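Local coordinates for protein glycosyl transferase (Staphylococcus aureus, PDB 5U02) that belongs to the TarS-type glycosyltransferases and comprises a helical linker and tandem beta-rich C-terminal domains, associated as three copies of the chain, at residues A[305-310]-A[314-319]; A[299-304]-A[325-330]; A[343-346]-A[351-354]; A[283-286]-A[290-293]. One frame throughout, in Å; residues are numbered along the deposited sequence.

All four contacts lie in the last beta domain and involve its antiparallel seven-stranded sheet. Contacts 1, 3 and 4 are beta hairpins: contact 1 in the middle of the sheet, contacts 3 and 4 at its outer edges within the chain. Contact 2 packs a loop against strand 326-331. Burial follows position: contacts 1 and 2 are buried while contacts 3 and 4 are half open. Paired peptides cross contacts 1, 3 and 4; contact 2 is van der Waals packing without them. One face of contact 1 carries methionines that meet the other subunits. Strand 326-331 bonds to 313-323 and 289-294, joining contacts 1, 2 and 4; Val309 links contact 1 to the bulge of contact 3.

Contact 1. Residues A[305-310]-A[314-319]; sequences MASVVL and MIMGML
Val308 and Ile315 exchange two backbone hydrogen bonds, Val308 N to Ile315 O and Ile315 N to Val308 O, both 2.9 Å and both nearly straight, with N-H...O angles of about 162°. They belong to an antiparallel beta hairpin at the middle of the domain's sheet. The second hydrogen-bonded pair is less regular: Gly317 N reaches Ala306 O at 2.7 Å, yet the donor stands 38° out of the carbonyl plane, and Ala306 N lies similarly above the plane of Gly317 O. Between the two pairs, Ser307 CA makes a CA-H...O contact of 3.2 Å with Ile315 O.

The side chains divide between the two faces. Ala306, Val308 and Ile315 point to the domain interior, where Val308 CG2 lies 3.9 Å from Ile315 CB and both residues touch Leu331. Met305, Ser307, Val309, Met314, Met316 and Met318 occupy the other face, which is covered by subunits: Met316 packs on Met316 of the second and of the third subunit, and Met318 on Val309 of the third.

On this methionine face, Ser307 CB receives two neighbours, Met314 CE at 3.8 Å and Met316 SD at 3.7 Å. Met316 CG stands beside its own backbone N (chi1 -66°), and two further bends fold the chain toward strand 305-310, leaving Met316 CE 3.5 Å from Ala306 O.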
loop_
_atom_site.group_PDB
_atom_site.type_symbol
_atom_site.label_atom_id
_atom_site.label_comp_id
_atom_site.label_asym_id
_atom_site.label_seq_id
_atom_site.Cartn_x
_atom_site.Cartn_y
_atom_site.Cartn_z
ATOM N N MET A 305 -8.969 14.012 -24.241
ATOM C CA MET A 305 -8.585 13.627 -25.591
ATOM C C MET A 305 -9.238 12.313 -25.994
ATOM O O MET A 305 -9.423 11.407 -25.176
ATOM C CB MET A 305 -7.067 13.508 -25.692
ATOM C CG MET A 305 -6.345 14.808 -25.405
ATOM S SD MET A 305 -4.571 14.575 -25.226
ATOM C CE MET A 305 -4.103 16.177 -24.574
ATOM N N ALA A 306 -9.585 12.221 -27.273
ATOM C CA ALA A 306 -10.197 11.032 -27.836
ATOM C C ALA A 306 -9.835 10.982 -29.311
ATOM O O ALA A 306 -9.322 11.950 -29.873
ATOM C CB ALA A 306 -11.715 11.031 -27.627
ATOM N N SER A 307 -10.095 9.838 -29.934
ATOM C CA SER A 307 -9.813 9.688 -31.352
ATOM C C SER A 307 -10.742 8.636 -31.938
ATOM O O SER A 307 -11.227 7.747 -31.229
ATOM C CB SER A 307 -8.347 9.304 -31.599
ATOM O OG SER A 307 -8.047 8.032 -31.050
ATOM N N VAL A 308 -10.995 8.762 -33.239
ATOM C CA VAL A 308 -11.700 7.754 -34.018
ATOM C C VAL A 308 -10.757 7.259 -35.103
ATOM O O VAL A 308 -10.058 8.051 -35.742
ATOM C CB VAL A 308 -13.011 8.295 -34.628
ATOM C CG1 VAL A 308 -14.059 8.479 -33.541
ATOM C CG2 VAL A 308 -12.767 9.606 -35.365
ATOM N N VAL A 309 -10.732 5.946 -35.297
ATOM C CA VAL A 309 -9.795 5.298 -36.202
ATOM C C VAL A 309 -10.589 4.688 -37.345
ATOM O O VAL A 309 -11.554 3.947 -37.118
ATOM C CB VAL A 309 -8.960 4.224 -35.483
ATOM C CG1 VAL A 309 -8.067 3.497 -36.479
ATOM C CG2 VAL A 309 -8.135 4.845 -34.377
ATOM N N LEU A 310 -10.200 5.024 -38.570
ATOM C CA LEU A 310 -10.681 4.346 -39.760
ATOM C C LEU A 310 -9.597 3.402 -40.263
ATOM O O LEU A 310 -8.482 3.363 -39.739
ATOM C CB LEU A 310 -11.084 5.356 -40.841
ATOM C CG LEU A 310 -12.220 6.313 -40.457
ATOM C CD1 LEU A 310 -11.677 7.637 -39.949
ATOM C CD2 LEU A 310 -13.180 6.529 -41.618
ATOM N N MET A 314 -7.083 8.425 -39.289
ATOM C CA MET A 314 -7.458 8.633 -37.896
ATOM C C MET A 314 -7.716 10.116 -37.664
ATOM O O MET A 314 -7.153 10.973 -38.347
ATOM C CB MET A 314 -6.388 8.070 -36.931
ATOM C CG MET A 314 -5.056 8.830 -36.778
ATOM S SD MET A 314 -5.105 10.286 -35.719
ATOM C CE MET A 314 -5.532 9.549 -34.153
ATOM N N ILE A 315 -8.607 10.409 -36.719
ATOM C CA ILE A 315 -8.990 11.776 -36.385
ATOM C C ILE A 315 -9.036 11.911 -34.869
ATOM O O ILE A 315 -9.689 11.111 -34.190
ATOM C CB ILE A 315 -10.354 12.170 -36.987
ATOM C CG1 ILE A 315 -10.461 11.748 -38.452
ATOM C CG2 ILE A 315 -10.573 13.677 -36.862
ATOM C CD1 ILE A 315 -11.832 11.983 -39.042
ATOM N N MET A 316 -8.342 12.921 -34.348
ATOM C CA MET A 316 -8.367 13.248 -32.931
ATOM C C MET A 316 -9.588 14.100 -32.611
ATOM O O MET A 316 -10.201 14.713 -33.490
ATOM C CB MET A 316 -7.100 14.002 -32.520
ATOM C CG MET A 316 -5.809 13.196 -32.610
ATOM S SD MET A 316 -5.739 11.875 -31.385
ATOM C CE MET A 316 -5.908 12.808 -29.866
ATOM N N GLY A 317 -9.935 14.140 -31.329
ATOM C CA GLY A 317 -11.091 14.896 -30.896
ATOM C C GLY A 317 -11.024 15.168 -29.410
ATOM O O GLY A 317 -10.098 14.742 -28.719
ATOM N N MET A 318 -12.025 15.897 -28.924
ATOM C CA MET A 318 -12.173 16.192 -27.503
ATOM C C MET A 318 -13.530 15.687 -27.041
ATOM O O MET A 318 -14.562 16.062 -27.610
ATOM C CB MET A 318 -12.027 17.689 -27.230
ATOM C CG MET A 318 -10.617 18.097 -26.824
ATOM S SD MET A 318 -10.278 17.691 -25.097
ATOM C CE MET A 318 -11.632 18.554 -24.304
ATOM N N LEU A 319 -13.526 14.837 -26.017
ATOM C CA LEU A 319 -14.746 14.233 -25.504
ATOM C C LEU A 319 -15.261 15.047 -24.329
ATOM O O LEU A 319 -14.492 15.412 -23.435
ATOM C CB LEU A 319 -14.500 12.783 -25.078
ATOM C CG LEU A 319 -15.709 11.917 -24.698
ATOM C CD1 LEU A 319 -15.429 10.445 -24.970
ATOM C CD2 LEU A 319 -16.117 12.100 -23.238
#

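Contact 2. Residues A[299-304]-A[325-330]; sequences YVFEEG and NEVEIL
Tyr299 and Asn325 mark the narrow end of this contact, with CA atoms 5.6 Å apart. From there the two segments run in the same general direction but spread, and the Phe301 and Val327 CA atoms are already 7.6 Å apart. Residues 325-330 lead into strand 326-331, while 299-304 is loop until it enters the next strand at Gly304. The spacing leaves no backbone pairing between the segments, and the wider part is bridged by Phe301 and Val327, with Leu319 of strand 313-323 packed against both.

Phe301 and Val327 both direct CB toward the opposite segment. Their side chains cross at about a right angle, and the touching atoms are Phe301 CD1 and Val327 CG2, 3.8 Å apart. Val327 brings this methyl forward because CG2 stands beside its backbone N while CG1 is anti to it (chi1 160°). The same CG2 also lies 4.2 Å from Tyr299 O, so one methyl spans the start of the loop and the ring. At the narrow end, Tyr299 N is 4.4 Å from Asn325 CA, a backbone approach without a bond.

Polar groups look elsewhere. Gln321 of strand 313-323 donates through NE2 to Tyr299 O and accepts through OE1 from Phe301 N, tying the loop to the sheet, and Asn325 ND2 bonds to Gly294 O. Phe301 also packs on Leu246 and Asn148, residues of the adjoining ten-stranded sheet and a loop of that domain.

The contact between the segments therefore rests on van der Waals packing, mostly buried, with one apolar pair at its centre, while hydrogen bonds from Gln321 fix the loop backbone.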
loop_
_atom_site.group_PDB
_atom_site.type_symbol
_atom_site.label_atom_id
_atom_site.label_comp_id
_atom_site.label_asym_id
_atom_site.label_seq_id
_atom_site.Cartn_x
_atom_site.Cartn_y
_atom_site.Cartn_z
ATOM N N TYR A 299 -24.452 6.565 -19.998
ATOM C CA TYR A 299 -23.095 6.039 -19.955
ATOM C C TYR A 299 -22.130 7.198 -19.761
ATOM O O TYR A 299 -22.172 8.180 -20.512
ATOM C CB TYR A 299 -22.751 5.270 -21.235
ATOM C CG TYR A 299 -23.273 3.855 -21.250
ATOM C CD1 TYR A 299 -24.577 3.574 -21.663
ATOM C CD2 TYR A 299 -22.467 2.797 -20.852
ATOM C CE1 TYR A 299 -25.058 2.280 -21.673
ATOM C CE2 TYR A 299 -22.939 1.500 -20.860
ATOM C CZ TYR A 299 -24.234 1.247 -21.271
ATOM O OH TYR A 299 -24.704 -0.046 -21.278
ATOM N N VAL A 300 -21.269 7.090 -18.753
ATOM C CA VAL A 300 -20.320 8.143 -18.423
ATOM C C VAL A 300 -18.956 7.755 -18.974
ATOM O O VAL A 300 -18.477 6.635 -18.745
ATOM C CB VAL A 300 -20.256 8.388 -16.905
ATOM C CG1 VAL A 300 -21.412 9.273 -16.465
ATOM C CG2 VAL A 300 -20.267 7.069 -16.142
ATOM N N PHE A 301 -18.338 8.677 -19.708
ATOM C CA PHE A 301 -17.010 8.489 -20.265
ATOM C C PHE A 301 -16.078 9.550 -19.702
ATOM O O PHE A 301 -16.510 10.650 -19.337
ATOM C CB PHE A 301 -17.028 8.562 -21.803
ATOM C CG PHE A 301 -17.756 7.417 -22.457
ATOM C CD1 PHE A 301 -19.135 7.435 -22.584
ATOM C CD2 PHE A 301 -17.055 6.320 -22.937
ATOM C CE1 PHE A 301 -19.805 6.379 -23.181
ATOM C CE2 PHE A 301 -17.716 5.261 -23.533
ATOM C CZ PHE A 301 -19.096 5.291 -23.659
ATOM N N GLU A 302 -14.793 9.210 -19.628
ATOM C CA GLU A 302 -13.798 10.170 -19.172
ATOM C C GLU A 302 -13.657 11.298 -20.186
ATOM O O GLU A 302 -13.522 11.057 -21.390
ATOM C CB GLU A 302 -12.455 9.478 -18.952
ATOM C CG GLU A 302 -12.056 8.521 -20.065
ATOM C CD GLU A 302 -10.579 8.136 -20.023
ATOM O OE1 GLU A 302 -10.170 7.282 -20.837
ATOM O OE2 GLU A 302 -9.828 8.690 -19.192
ATOM N N GLU A 303 -13.693 12.532 -19.703
ATOM C CA GLU A 303 -13.553 13.671 -20.592
ATOM C C GLU A 303 -12.086 13.900 -20.930
ATOM O O GLU A 303 -11.185 13.546 -20.166
ATOM C CB GLU A 303 -14.164 14.923 -19.959
ATOM C CG GLU A 303 -15.675 14.818 -19.745
ATOM C CD GLU A 303 -16.300 16.144 -19.358
ATOM O OE1 GLU A 303 -15.784 16.803 -18.434
ATOM O OE2 GLU A 303 -17.297 16.541 -19.992
ATOM N N GLY A 304 -11.852 14.491 -22.097
ATOM C CA GLY A 304 -10.502 14.777 -22.536
ATOM C C GLY A 304 -10.235 14.291 -23.941
ATOM O O GLY A 304 -11.162 14.147 -24.743
ATOM N N ASN A 325 -26.679 11.024 -20.513
ATOM C CA ASN A 325 -26.722 9.960 -21.513
ATOM C C ASN A 325 -26.246 10.433 -22.883
ATOM O O ASN A 325 -26.482 9.750 -23.884
ATOM C CB ASN A 325 -28.129 9.369 -21.617
ATOM C CG ASN A 325 -29.087 10.271 -22.365
ATOM O OD1 ASN A 325 -29.030 11.497 -22.246
ATOM N ND2 ASN A 325 -29.974 9.667 -23.153
ATOM N N GLU A 326 -25.582 11.585 -22.955
ATOM C CA GLU A 326 -25.111 12.122 -24.225
ATOM C C GLU A 326 -23.670 12.586 -24.093
ATOM O O GLU A 326 -23.331 13.348 -23.179
ATOM C CB GLU A 326 -25.993 13.273 -24.712
ATOM C CG GLU A 326 -27.300 12.804 -25.319
ATOM C CD GLU A 326 -28.218 13.944 -25.679
ATOM O OE1 GLU A 326 -28.803 13.903 -26.780
ATOM O OE2 GLU A 326 -28.357 14.878 -24.861
ATOM N N VAL A 327 -22.836 12.136 -25.024
ATOM C CA VAL A 327 -21.416 12.446 -25.053
ATOM C C VAL A 327 -21.094 13.036 -26.414
ATOM O O VAL A 327 -21.556 12.525 -27.441
ATOM C CB VAL A 327 -20.568 11.188 -24.780
ATOM C CG1 VAL A 327 -19.155 11.377 -25.267
ATOM C CG2 VAL A 327 -20.582 10.862 -23.296
ATOM N N GLU A 328 -20.313 14.111 -26.426
ATOM C CA GLU A 328 -19.896 14.760 -27.659
ATOM C C GLU A 328 -18.397 14.586 -27.850
ATOM O O GLU A 328 -17.614 14.817 -26.921
ATOM C CB GLU A 328 -20.253 16.246 -27.652
ATOM C CG GLU A 328 -19.654 17.013 -28.815
ATOM C CD GLU A 328 -19.772 18.509 -28.641
ATOM O OE1 GLU A 328 -20.841 19.059 -28.963
ATOM O OE2 GLU A 328 -18.797 19.133 -28.174
ATOM N N ILE A 329 -18.004 14.185 -29.051
ATOM C CA ILE A 329 -16.604 14.102 -29.433
ATOM C C ILE A 329 -16.398 15.156 -30.508
ATOM O O ILE A 329 -16.829 14.979 -31.653
ATOM C CB ILE A 329 -16.215 12.704 -29.922
ATOM C CG1 ILE A 329 -16.405 11.683 -28.793
ATOM C CG2 ILE A 329 -14.770 12.699 -30.406
ATOM C CD1 ILE A 329 -16.137 10.248 -29.196
ATOM N N LEU A 330 -15.770 16.269 -30.128
ATOM C CA LEU A 330 -15.491 17.375 -31.044
ATOM C C LEU A 330 -14.218 17.051 -31.813
ATOM O O LEU A 330 -13.112 17.159 -31.279
ATOM C CB LEU A 330 -15.357 18.684 -30.275
ATOM C CG LEU A 330 -14.991 19.931 -31.079
ATOM C CD1 LEU A 330 -16.052 20.218 -32.133
ATOM C CD2 LEU A 330 -14.792 21.137 -30.165
#

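Contact 3. Residues A[343-346]-A[351-354]; sequences IVKL and MTYS
Leu346 and Tyr353 form the hydrogen-bonded pair of a short antiparallel beta hairpin at one edge of the sheet. Leu346 N donates to Tyr353 O at 2.9 Å and almost straight (N-H...O 173°); the return bond, Tyr353 N to Leu346 O, is 2.8 Å but more bent, at 144°. The next pair, Lys345 with Ser354, is non-hydrogen-bonded, and Lys345 CA instead makes a CA-H...O contact of 3.6 Å with Tyr353 O.

On the face of Lys345, its aliphatic chain passes by Thr352, so that CG and CD each lie 3.5 Å from Thr352 OG1. That hydroxyl is hydrogen-bonded to Asn347 OD1, a link between the two ends of the turn that holds OG1 beside the lysine chain. On the other face, Leu346 CD2 and Tyr353 CD2 are 4.4 Å apart, in loose apolar contact.

Further out, Val344 and Lys345 both face Val309 in a classic beta bulge, which joins this hairpin to strand 304-310. The tyrosine is held from the adjoining domain: its OH bonds to Asn148 ND2, and its side chain packs on Leu246 and His248. With Tyr353 CG beside its own backbone N (chi1 -56°), the ring runs back toward Met351, beside the leucine carbonyl, to which it presents an edge: Leu346 O lies near the ring plane, 3.6 Å from Tyr353 CD2.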
loop_
_atom_site.group_PDB
_atom_site.type_symbol
_atom_site.label_atom_id
_atom_site.label_comp_id
_atom_site.label_asym_id
_atom_site.label_seq_id
_atom_site.Cartn_x
_atom_site.Cartn_y
_atom_site.Cartn_z
ATOM N N ILE A 343 -16.067 3.869 -39.299
ATOM C CA ILE A 343 -15.253 3.929 -38.091
ATOM C C ILE A 343 -15.035 2.507 -37.589
ATOM O O ILE A 343 -15.994 1.767 -37.344
ATOM C CB ILE A 343 -15.907 4.805 -37.015
ATOM C CG1 ILE A 343 -16.164 6.215 -37.550
ATOM C CG2 ILE A 343 -15.026 4.862 -35.764
ATOM C CD1 ILE A 343 -14.928 6.907 -38.015
ATOM N N VAL A 344 -13.773 2.118 -37.454
ATOM C CA VAL A 344 -13.440 0.789 -36.966
ATOM C C VAL A 344 -13.197 0.794 -35.459
ATOM O O VAL A 344 -13.473 -0.203 -34.784
ATOM C CB VAL A 344 -12.217 0.255 -37.738
ATOM C CG1 VAL A 344 -11.507 -0.850 -36.973
ATOM C CG2 VAL A 344 -12.638 -0.242 -39.115
ATOM N N LYS A 345 -12.739 1.917 -34.909
ATOM C CA LYS A 345 -12.241 1.956 -33.544
ATOM C C LYS A 345 -12.536 3.316 -32.929
ATOM O O LYS A 345 -12.410 4.348 -33.596
ATOM C CB LYS A 345 -10.734 1.676 -33.517
ATOM C CG LYS A 345 -10.197 1.201 -32.184
ATOM C CD LYS A 345 -8.763 0.701 -32.341
ATOM C CE LYS A 345 -8.675 -0.392 -33.400
ATOM N NZ LYS A 345 -7.277 -0.878 -33.601
ATOM N N LEU A 346 -12.919 3.308 -31.653
ATOM C CA LEU A 346 -13.172 4.528 -30.898
ATOM C C LEU A 346 -12.335 4.492 -29.631
ATOM O O LEU A 346 -12.365 3.501 -28.896
ATOM C CB LEU A 346 -14.658 4.677 -30.553
ATOM C CG LEU A 346 -15.069 6.015 -29.934
ATOM C CD1 LEU A 346 -16.379 6.507 -30.537
ATOM C CD2 LEU A 346 -15.186 5.907 -28.419
ATOM N N MET A 351 -8.745 4.265 -22.868
ATOM C CA MET A 351 -9.360 3.010 -23.272
ATOM C C MET A 351 -9.613 3.005 -24.776
ATOM O O MET A 351 -9.737 4.053 -25.414
ATOM C CB MET A 351 -10.673 2.765 -22.514
ATOM C CG MET A 351 -10.625 3.142 -21.034
ATOM S SD MET A 351 -9.474 2.150 -20.053
ATOM C CE MET A 351 -10.272 0.547 -20.087
ATOM N N THR A 352 -9.685 1.802 -25.338
ATOM C CA THR A 352 -9.978 1.620 -26.750
ATOM C C THR A 352 -11.153 0.666 -26.898
ATOM O O THR A 352 -11.299 -0.289 -26.128
ATOM C CB THR A 352 -8.756 1.090 -27.519
ATOM O OG1 THR A 352 -9.096 0.910 -28.902
ATOM C CG2 THR A 352 -8.281 -0.237 -26.936
ATOM N N TYR A 353 -12.005 0.942 -27.877
ATOM C CA TYR A 353 -13.195 0.138 -28.127
ATOM C C TYR A 353 -13.224 -0.183 -29.611
ATOM O O TYR A 353 -13.452 0.705 -30.440
ATOM C CB TYR A 353 -14.462 0.872 -27.680
ATOM C CG TYR A 353 -14.384 1.281 -26.229
ATOM C CD1 TYR A 353 -14.685 0.376 -25.217
ATOM C CD2 TYR A 353 -13.964 2.552 -25.869
ATOM C CE1 TYR A 353 -14.588 0.735 -23.885
ATOM C CE2 TYR A 353 -13.867 2.923 -24.541
ATOM C CZ TYR A 353 -14.180 2.010 -23.552
ATOM O OH TYR A 353 -14.083 2.375 -22.230
ATOM N N SER A 354 -12.960 -1.441 -29.944
ATOM C CA SER A 354 -13.052 -1.885 -31.322
ATOM C C SER A 354 -14.516 -2.052 -31.700
ATOM O O SER A 354 -15.258 -2.777 -31.032
ATOM C CB SER A 354 -12.301 -3.202 -31.511
ATOM O OG SER A 354 -12.442 -3.675 -32.839
#

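Contact 4. Residues A[283-286]-A[290-293]; sequences KLKG and IILT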
loop_
_atom_site.group_PDB
_atom_site.type_symbol
_atom_site.label_atom_id
_atom_site.label_comp_id
_atom_site.label_asym_id
_atom_site.label_seq_id
_atom_site.Cartn_x
_atom_site.Cartn_y
_atom_site.Cartn_z
ATOM N N LYS A 283 -23.979 8.903 -33.808
ATOM C CA LYS A 283 -24.472 9.707 -34.913
ATOM C C LYS A 283 -23.556 10.902 -35.135
ATOM O O LYS A 283 -22.793 11.306 -34.253
ATOM C CB LYS A 283 -25.905 10.198 -34.671
ATOM C CG LYS A 283 -26.931 9.090 -34.486
ATOM C CD LYS A 283 -28.322 9.682 -34.296
ATOM C CE LYS A 283 -29.129 8.901 -33.275
ATOM N NZ LYS A 283 -30.164 9.751 -32.608
ATOM N N LEU A 284 -23.659 11.469 -36.333
ATOM C CA LEU A 284 -22.895 12.640 -36.732
ATOM C C LEU A 284 -23.755 13.883 -36.555
ATOM O O LEU A 284 -24.894 13.930 -37.028
ATOM C CB LEU A 284 -22.437 12.513 -38.186
ATOM C CG LEU A 284 -21.432 13.545 -38.702
ATOM C CD1 LEU A 284 -20.168 13.504 -37.860
ATOM C CD2 LEU A 284 -21.112 13.300 -40.175
ATOM N N LYS A 285 -23.212 14.881 -35.862
ATOM C CA LYS A 285 -23.881 16.158 -35.657
ATOM C C LYS A 285 -23.023 17.242 -36.296
ATOM O O LYS A 285 -21.849 17.393 -35.945
ATOM C CB LYS A 285 -24.099 16.426 -34.167
ATOM C CG LYS A 285 -24.665 17.799 -33.836
ATOM C CD LYS A 285 -24.938 17.909 -32.340
ATOM C CE LYS A 285 -25.261 19.333 -31.923
ATOM N NZ LYS A 285 -25.645 19.406 -30.485
ATOM N N GLY A 286 -23.606 17.987 -37.232
ATOM C CA GLY A 286 -22.799 18.891 -38.033
ATOM C C GLY A 286 -21.862 18.091 -38.917
ATOM O O GLY A 286 -22.230 17.051 -39.472
ATOM N N ILE A 290 -19.251 13.865 -33.114
ATOM C CA ILE A 290 -19.808 12.527 -32.963
ATOM C C ILE A 290 -20.544 12.483 -31.630
ATOM O O ILE A 290 -20.007 12.915 -30.602
ATOM C CB ILE A 290 -18.708 11.457 -33.047
ATOM C CG1 ILE A 290 -17.982 11.574 -34.391
ATOM C CG2 ILE A 290 -19.295 10.058 -32.878
ATOM C CD1 ILE A 290 -16.719 10.746 -34.496
ATOM N N ILE A 291 -21.782 11.998 -31.654
ATOM C CA ILE A 291 -22.652 11.996 -30.482
ATOM C C ILE A 291 -22.936 10.551 -30.093
ATOM O O ILE A 291 -23.459 9.770 -30.901
ATOM C CB ILE A 291 -23.964 12.756 -30.739
ATOM C CG1 ILE A 291 -23.692 14.180 -31.227
ATOM C CG2 ILE A 291 -24.805 12.792 -29.469
ATOM C CD1 ILE A 291 -22.969 15.038 -30.218
ATOM N N LEU A 292 -22.604 10.199 -28.856
ATOM C CA LEU A 292 -22.940 8.898 -28.293
ATOM C C LEU A 292 -24.124 9.084 -27.357
ATOM O O LEU A 292 -24.053 9.885 -26.419
ATOM C CB LEU A 292 -21.752 8.300 -27.546
ATOM C CG LEU A 292 -20.465 8.095 -28.348
ATOM C CD1 LEU A 292 -19.400 7.474 -27.463
ATOM C CD2 LEU A 292 -20.721 7.238 -29.579
ATOM N N THR A 293 -25.209 8.357 -27.617
ATOM C CA THR A 293 -26.433 8.473 -26.831
ATOM C C THR A 293 -26.741 7.141 -26.161
ATOM O O THR A 293 -26.885 6.117 -26.839
ATOM C CB THR A 293 -27.608 8.916 -27.703
ATOM O OG1 THR A 293 -27.242 10.098 -28.427
ATOM C CG2 THR A 293 -28.821 9.224 -26.842
#
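Lys285 and Ile291 meet through their aliphatic parts on the more open face of a beta hairpin. The closest atoms are Lys285 CB and Ile291 CG1, 3.7 Å apart. With CG anti to the backbone N (chi1 174°) the extended chain of Lys285 is carried over the isoleucine, which it crosses obliquely; Lys285 CD comes 4.1 Å from Ile291 CD1. The ammonium end then leads away from strand 290-293. Ile291 keeps CG1 beside its own backbone N, which puts that branch on the lysine side.

Under this pair the strands are joined by Lys283 and Ile291, an antiparallel hydrogen-bonded pair. Ile291 N donates to Lys283 O at 2.9 Å with an N-H...O angle of 167°, and Lys283 N reaches Ile291 O in the carbonyl plane at 3.1 Å. Leu284 and Ile290 point to the opposite face, where Ile290 is buried and its CD1 touches Val308 CG1 at 3.6 Å.

The hairpin closes one edge of the sheet: strand 280-285 is outermost within the chain, while 289-294 continues the pairing inward, where Ile290 and Leu292 bond through their backbones to Ile329 and Val327 of strand 326-331.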